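Local coordinates for putative peptidoglycan-binding/hydrolysing protein (Peptoclostridium difficile, PDB 5TV7), which probably binds, and may hydrolyse, cell-wall peptidoglycan, and can hold glutamine hydroxamate in a pocket, at residues A[28-32]-A[72-76]; A[90-94]-A[103-107]. All blocks are in the same frame, centred on the assembly; numbering follows the deposited sequence.

Contact 1: A[28-32]-A[72-76]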
loop_
_atom_site.group_PDB
_atom_site.type_symbol
_atom_site.label_atom_id
_atom_site.label_comp_id
_atom_site.label_asym_id
_atom_site.label_seq_id
_atom_site.Cartn_x
_atom_site.Cartn_y
_atom_site.Cartn_z
ATOM N N GLY A 28 3.116 11.942 0.559
ATOM C CA GLY A 28 4.513 11.563 0.682
ATOM C C GLY A 28 5.218 11.725 -0.642
ATOM O O GLY A 28 4.726 12.429 -1.530
ATOM N N TYR A 29 6.359 11.062 -0.786
ATOM C CA TYR A 29 7.168 11.164 -1.995
ATOM C C TYR A 29 7.411 9.813 -2.667
ATOM O O TYR A 29 7.616 8.795 -1.994
ATOM C CB TYR A 29 8.502 11.844 -1.658
ATOM C CG TYR A 29 8.313 13.285 -1.247
ATOM C CD1 TYR A 29 7.992 13.623 0.070
ATOM C CD2 TYR A 29 8.410 14.311 -2.184
ATOM C CE1 TYR A 29 7.793 14.945 0.441
ATOM C CE2 TYR A 29 8.211 15.637 -1.823
ATOM C CZ TYR A 29 7.905 15.947 -0.511
ATOM O OH TYR A 29 7.704 17.258 -0.158
ATOM N N ILE A 30 7.371 9.815 -3.998
ATOM C CA ILE A 30 7.638 8.631 -4.799
ATOM C C ILE A 30 9.102 8.682 -5.186
ATOM O O ILE A 30 9.585 9.695 -5.690
ATOM C CB ILE A 30 6.798 8.591 -6.097
ATOM C CG1 ILE A 30 5.300 8.640 -5.780
ATOM C CG2 ILE A 30 7.123 7.332 -6.905
ATOM C CD1 ILE A 30 4.421 8.732 -7.017
ATOM N N TYR A 31 9.802 7.584 -4.938
ATOM C CA TYR A 31 11.209 7.444 -5.267
ATOM C C TYR A 31 11.388 6.221 -6.131
ATOM O O TYR A 31 10.544 5.327 -6.138
ATOM C CB TYR A 31 12.030 7.193 -3.995
ATOM C CG TYR A 31 12.078 8.337 -3.024
ATOM C CD1 TYR A 31 13.032 9.346 -3.165
ATOM C CD2 TYR A 31 11.189 8.412 -1.950
ATOM C CE1 TYR A 31 13.094 10.400 -2.273
ATOM C CE2 TYR A 31 11.246 9.467 -1.054
ATOM C CZ TYR A 31 12.196 10.458 -1.224
ATOM O OH TYR A 31 12.266 11.512 -0.353
ATOM N N THR A 32 12.486 6.193 -6.871
ATOM C CA THR A 32 12.876 5.007 -7.595
ATOM C C THR A 32 13.792 4.306 -6.594
ATOM O O THR A 32 14.344 4.960 -5.690
ATOM C CB THR A 32 13.651 5.323 -8.882
ATOM O OG1 THR A 32 14.793 6.118 -8.561
ATOM C CG2 THR A 32 12.766 6.076 -9.876
ATOM N N GLU A 72 16.069 12.532 5.230
ATOM C CA GLU A 72 15.471 12.330 3.908
ATOM C C GLU A 72 15.487 13.637 3.117
ATOM O O GLU A 72 15.061 14.676 3.630
ATOM C CB GLU A 72 14.015 11.863 4.058
ATOM C CG GLU A 72 13.280 11.592 2.741
ATOM C CD GLU A 72 11.786 11.332 2.919
ATOM O OE1 GLU A 72 11.128 10.932 1.933
ATOM O OE2 GLU A 72 11.263 11.522 4.041
ATOM N N ASP A 73 15.985 13.590 1.879
ATOM C CA ASP A 73 15.944 14.765 1.005
ATOM C C ASP A 73 14.860 14.488 -0.046
ATOM O O ASP A 73 14.920 13.512 -0.803
ATOM C CB ASP A 73 17.316 15.135 0.393
ATOM C CG ASP A 73 17.827 14.120 -0.623
ATOM O OD1 ASP A 73 17.577 12.904 -0.463
ATOM O OD2 ASP A 73 18.508 14.553 -1.578
ATOM N N ASN A 74 13.851 15.348 -0.049
ATOM C CA ASN A 74 12.704 15.207 -0.937
ATOM C C ASN A 74 13.032 15.535 -2.395
ATOM O O ASN A 74 12.282 15.145 -3.292
ATOM C CB ASN A 74 11.579 16.114 -0.443
ATOM C CG ASN A 74 11.291 15.933 1.039
ATOM O OD1 ASN A 74 11.745 14.967 1.662
ATOM N ND2 ASN A 74 10.549 16.872 1.614
ATOM N N SER A 75 14.147 16.236 -2.624
ATOM C CA SER A 75 14.576 16.621 -3.981
ATOM C C SER A 75 14.699 15.435 -4.947
ATOM O O SER A 75 14.381 15.566 -6.131
ATOM C CB SER A 75 15.904 17.398 -3.935
ATOM O OG SER A 75 16.948 16.622 -3.366
ATOM N N LYS A 76 15.147 14.286 -4.439
ATOM C CA LYS A 76 15.296 13.077 -5.260
ATOM C C LYS A 76 13.949 12.398 -5.555
ATOM O O LYS A 76 13.878 11.521 -6.420
ATOM C CB LYS A 76 16.230 12.074 -4.571
ATOM C CG LYS A 76 17.630 12.608 -4.300
ATOM C CD LYS A 76 18.494 11.606 -3.542
ATOM C CE LYS A 76 18.963 10.444 -4.408
ATOM N NZ LYS A 76 19.903 10.870 -5.484
#
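Here the loop that leads into strand 78-87 folds back against the side chains of strand 26-32, an inner strand of the five-stranded antiparallel sheet, next to the edge strand 60-64. The nearest CA pairs, Tyr29 with Asn74 at 6.9 Å and Tyr31 with Lys76 at 7.0 Å, are too far apart for strand pairing, so the join is made largely by side chains. In the sheet itself the strand is bonded elsewhere: Tyr29 and Tyr31 pair with Val63 and Ile61, Gly28 and Ile30 with Ala80 and Val78. Tyr29 points toward the loop and Ile30 away; Tyr31 sets off sideways, but its ring reaches the loop.

Aromatic contacts differ between the two rings. Asn74 CB sits 3.8 Å from the centroid of the Tyr29 ring, only 18° off its normal, a CH-pi contact over the face; Tyr79 packs edge-to-face on the same tyrosine. The Tyr31 ring instead lies beside the loop backbone, with its CE1 3.9 Å from Lys76 C.

One short hydrogen bond to a carboxylate supplies the polar link. Glu72, with chi1 and chi2 both t, reaches the edge of the Tyr31 ring, where Tyr31 OH donates to Glu72 OE1 at 2.6 Å.

Contact 2: A[90-94]-A[103-107]; sequences AKTIT and ISTTK
Strand 92-96 and strand 100-104 form an antiparallel beta hairpin, and these segments make up its open end, remote from the connecting turn. Lys91 has left-handed backbone angles (56/45) and, with Thr92, faces Asn87 in a G1 beta bulge; Thr92 and Ile93 are extended.

Ile103 (-132/158) forms a hydrogen-bonded pair with Ile93, CA-CA 5.5 Å: Ile103 N donates to Ile93 O at 2.9 Å and Ile93 N to Ile103 O at 3.0 Å. Ile103 O also lies 3.2 Å from Thr92 CA. With chi1 and chi2 both p, Ile103 brings CD1 to 3.9 Å from Ile93 CB; Trp166 and helix 116-127 pack on this isoleucine pair.

Ser104 (-91/134) opposes Thr92 as a non-hydrogen-bonded pair, CA-CA 4.5 Å, side chains on the other face. Its t rotamer places OG 2.6 Å from Thr106 OG1 and 2.6 Å from a water that donates to Lys91 O at 2.8 Å.

Thr105 (-75/1) leaves the strand, yet its N donates to Lys91 O at 2.9 Å, 169° at the hydrogen. Its p rotamer sets CG2 3.8 Å from Ile93 CG1.

Thr106 (-89/-12) holds CG2 4.0 Å from Lys91 CD. Lys107 N bonds to Ser104 O at 3.2 Å in a type I turn, 104-107, that takes the chain out of the second strand at the open end of an antiparallel hairpin entered through a G1 bulge.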
loop_
_atom_site.group_PDB
_atom_site.type_symbol
_atom_site.label_atom_id
_atom_site.label_comp_id
_atom_site.label_asym_id
_atom_site.label_seq_id
_atom_site.Cartn_x
_atom_site.Cartn_y
_atom_site.Cartn_z
ATOM N N ALA A 90 -19.973 -1.465 -8.155
ATOM C CA ALA A 90 -19.088 -1.874 -9.242
ATOM C C ALA A 90 -17.988 -2.830 -8.780
ATOM O O ALA A 90 -17.237 -3.344 -9.606
ATOM C CB ALA A 90 -18.475 -0.647 -9.903
ATOM N N LYS A 91 -17.890 -3.081 -7.474
ATOM C CA LYS A 91 -16.826 -3.958 -6.948
ATOM C C LYS A 91 -15.433 -3.473 -7.364
ATOM O O LYS A 91 -14.585 -4.257 -7.784
ATOM C CB LYS A 91 -17.041 -5.428 -7.357
ATOM C CG LYS A 91 -18.238 -6.095 -6.710
ATOM C CD LYS A 91 -18.393 -7.494 -7.275
ATOM C CE LYS A 91 -19.574 -8.244 -6.681
ATOM N NZ LYS A 91 -19.374 -8.515 -5.239
ATOM N N THR A 92 -15.201 -2.174 -7.237
ATOM C CA THR A 92 -13.905 -1.582 -7.590
ATOM C C THR A 92 -13.455 -0.585 -6.538
ATOM O O THR A 92 -14.276 0.047 -5.862
ATOM C CB THR A 92 -13.966 -0.788 -8.913
ATOM O OG1 THR A 92 -14.950 0.247 -8.792
ATOM C CG2 THR A 92 -14.302 -1.682 -10.107
ATOM N N ILE A 93 -12.140 -0.442 -6.436
ATOM C CA ILE A 93 -11.508 0.538 -5.563
ATOM C C ILE A 93 -10.576 1.355 -6.435
ATOM O O ILE A 93 -9.773 0.799 -7.189
ATOM C CB ILE A 93 -10.713 -0.111 -4.415
ATOM C CG1 ILE A 93 -11.698 -0.686 -3.394
ATOM C CG2 ILE A 93 -9.802 0.922 -3.724
ATOM C CD1 ILE A 93 -11.042 -1.469 -2.285
ATOM N N THR A 94 -10.676 2.671 -6.312
ATOM C CA THR A 94 -9.819 3.571 -7.068
ATOM C C THR A 94 -8.949 4.351 -6.107
ATOM O O THR A 94 -9.443 4.929 -5.140
ATOM C CB THR A 94 -10.648 4.565 -7.914
ATOM O OG1 THR A 94 -11.547 3.827 -8.734
ATOM C CG2 THR A 94 -9.741 5.424 -8.818
ATOM N N ILE A 103 -8.734 -0.992 -9.222
ATOM C CA ILE A 103 -8.627 -2.459 -9.117
ATOM C C ILE A 103 -9.994 -3.080 -8.801
ATOM O O ILE A 103 -10.912 -2.383 -8.349
ATOM C CB ILE A 103 -7.515 -2.886 -8.103
ATOM C CG1 ILE A 103 -7.719 -2.339 -6.688
ATOM C CG2 ILE A 103 -6.161 -2.389 -8.564
ATOM C CD1 ILE A 103 -8.679 -3.117 -5.820
ATOM N N SER A 104 -10.151 -4.364 -9.119
ATOM C CA SER A 104 -11.385 -5.096 -8.834
ATOM C C SER A 104 -11.282 -5.751 -7.462
ATOM O O SER A 104 -10.279 -6.381 -7.172
ATOM C CB SER A 104 -11.599 -6.198 -9.881
ATOM O OG SER A 104 -12.741 -6.985 -9.577
ATOM N N THR A 105 -12.321 -5.622 -6.637
ATOM C CA THR A 105 -12.336 -6.247 -5.317
ATOM C C THR A 105 -12.567 -7.764 -5.413
ATOM O O THR A 105 -12.664 -8.430 -4.393
ATOM C CB THR A 105 -13.409 -5.630 -4.405
ATOM O OG1 THR A 105 -14.691 -5.710 -5.034
ATOM C CG2 THR A 105 -13.106 -4.177 -4.115
ATOM N N THR A 106 -12.703 -8.293 -6.633
ATOM C CA THR A 106 -12.830 -9.738 -6.834
ATOM C C THR A 106 -11.461 -10.382 -6.988
ATOM O O THR A 106 -11.372 -11.599 -6.964
ATOM C CB THR A 106 -13.659 -10.120 -8.091
ATOM O OG1 THR A 106 -13.049 -9.562 -9.261
ATOM C CG2 THR A 106 -15.087 -9.620 -7.975
ATOM N N LYS A 107 -10.408 -9.576 -7.167
ATOM C CA LYS A 107 -9.046 -10.109 -7.312
ATOM C C LYS A 107 -8.528 -10.554 -5.961
ATOM O O LYS A 107 -8.739 -9.885 -4.964
ATOM C CB LYS A 107 -8.081 -9.067 -7.878
ATOM C CG LYS A 107 -8.431 -8.596 -9.277
ATOM C CD LYS A 107 -8.173 -9.632 -10.355
ATOM C CE LYS A 107 -8.879 -9.249 -11.653
ATOM N NZ LYS A 107 -8.661 -7.832 -12.077
HETATM O O HOH W 1 -14.937 -5.680 -10.197
#

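In the fold
Contacts 1 and 2 lie on opposite sides of the chain's centre, about 29 Å between centres and about 14 Å between nearest atoms, yet both belong to the same antiparallel sheet, ordered 60-64, 26-32, 78-87, 92-96, 100-104. They come in series: contact 1 closes before contact 2 opens, and strand 78-87 follows the loop of the first and precedes the hairpin of the second. That strand pairs with 26-32 on one side and 92-96 on the other, so it bridges the two regions. Contact 1, in the part of the chain related to a putative peptidoglycan-binding domain, is a surface contact; contact 2 is partly buried against helices 116-127 and 163-173, the side chain of Thr105 about 9 Å from the bound glutamine hydroxamate.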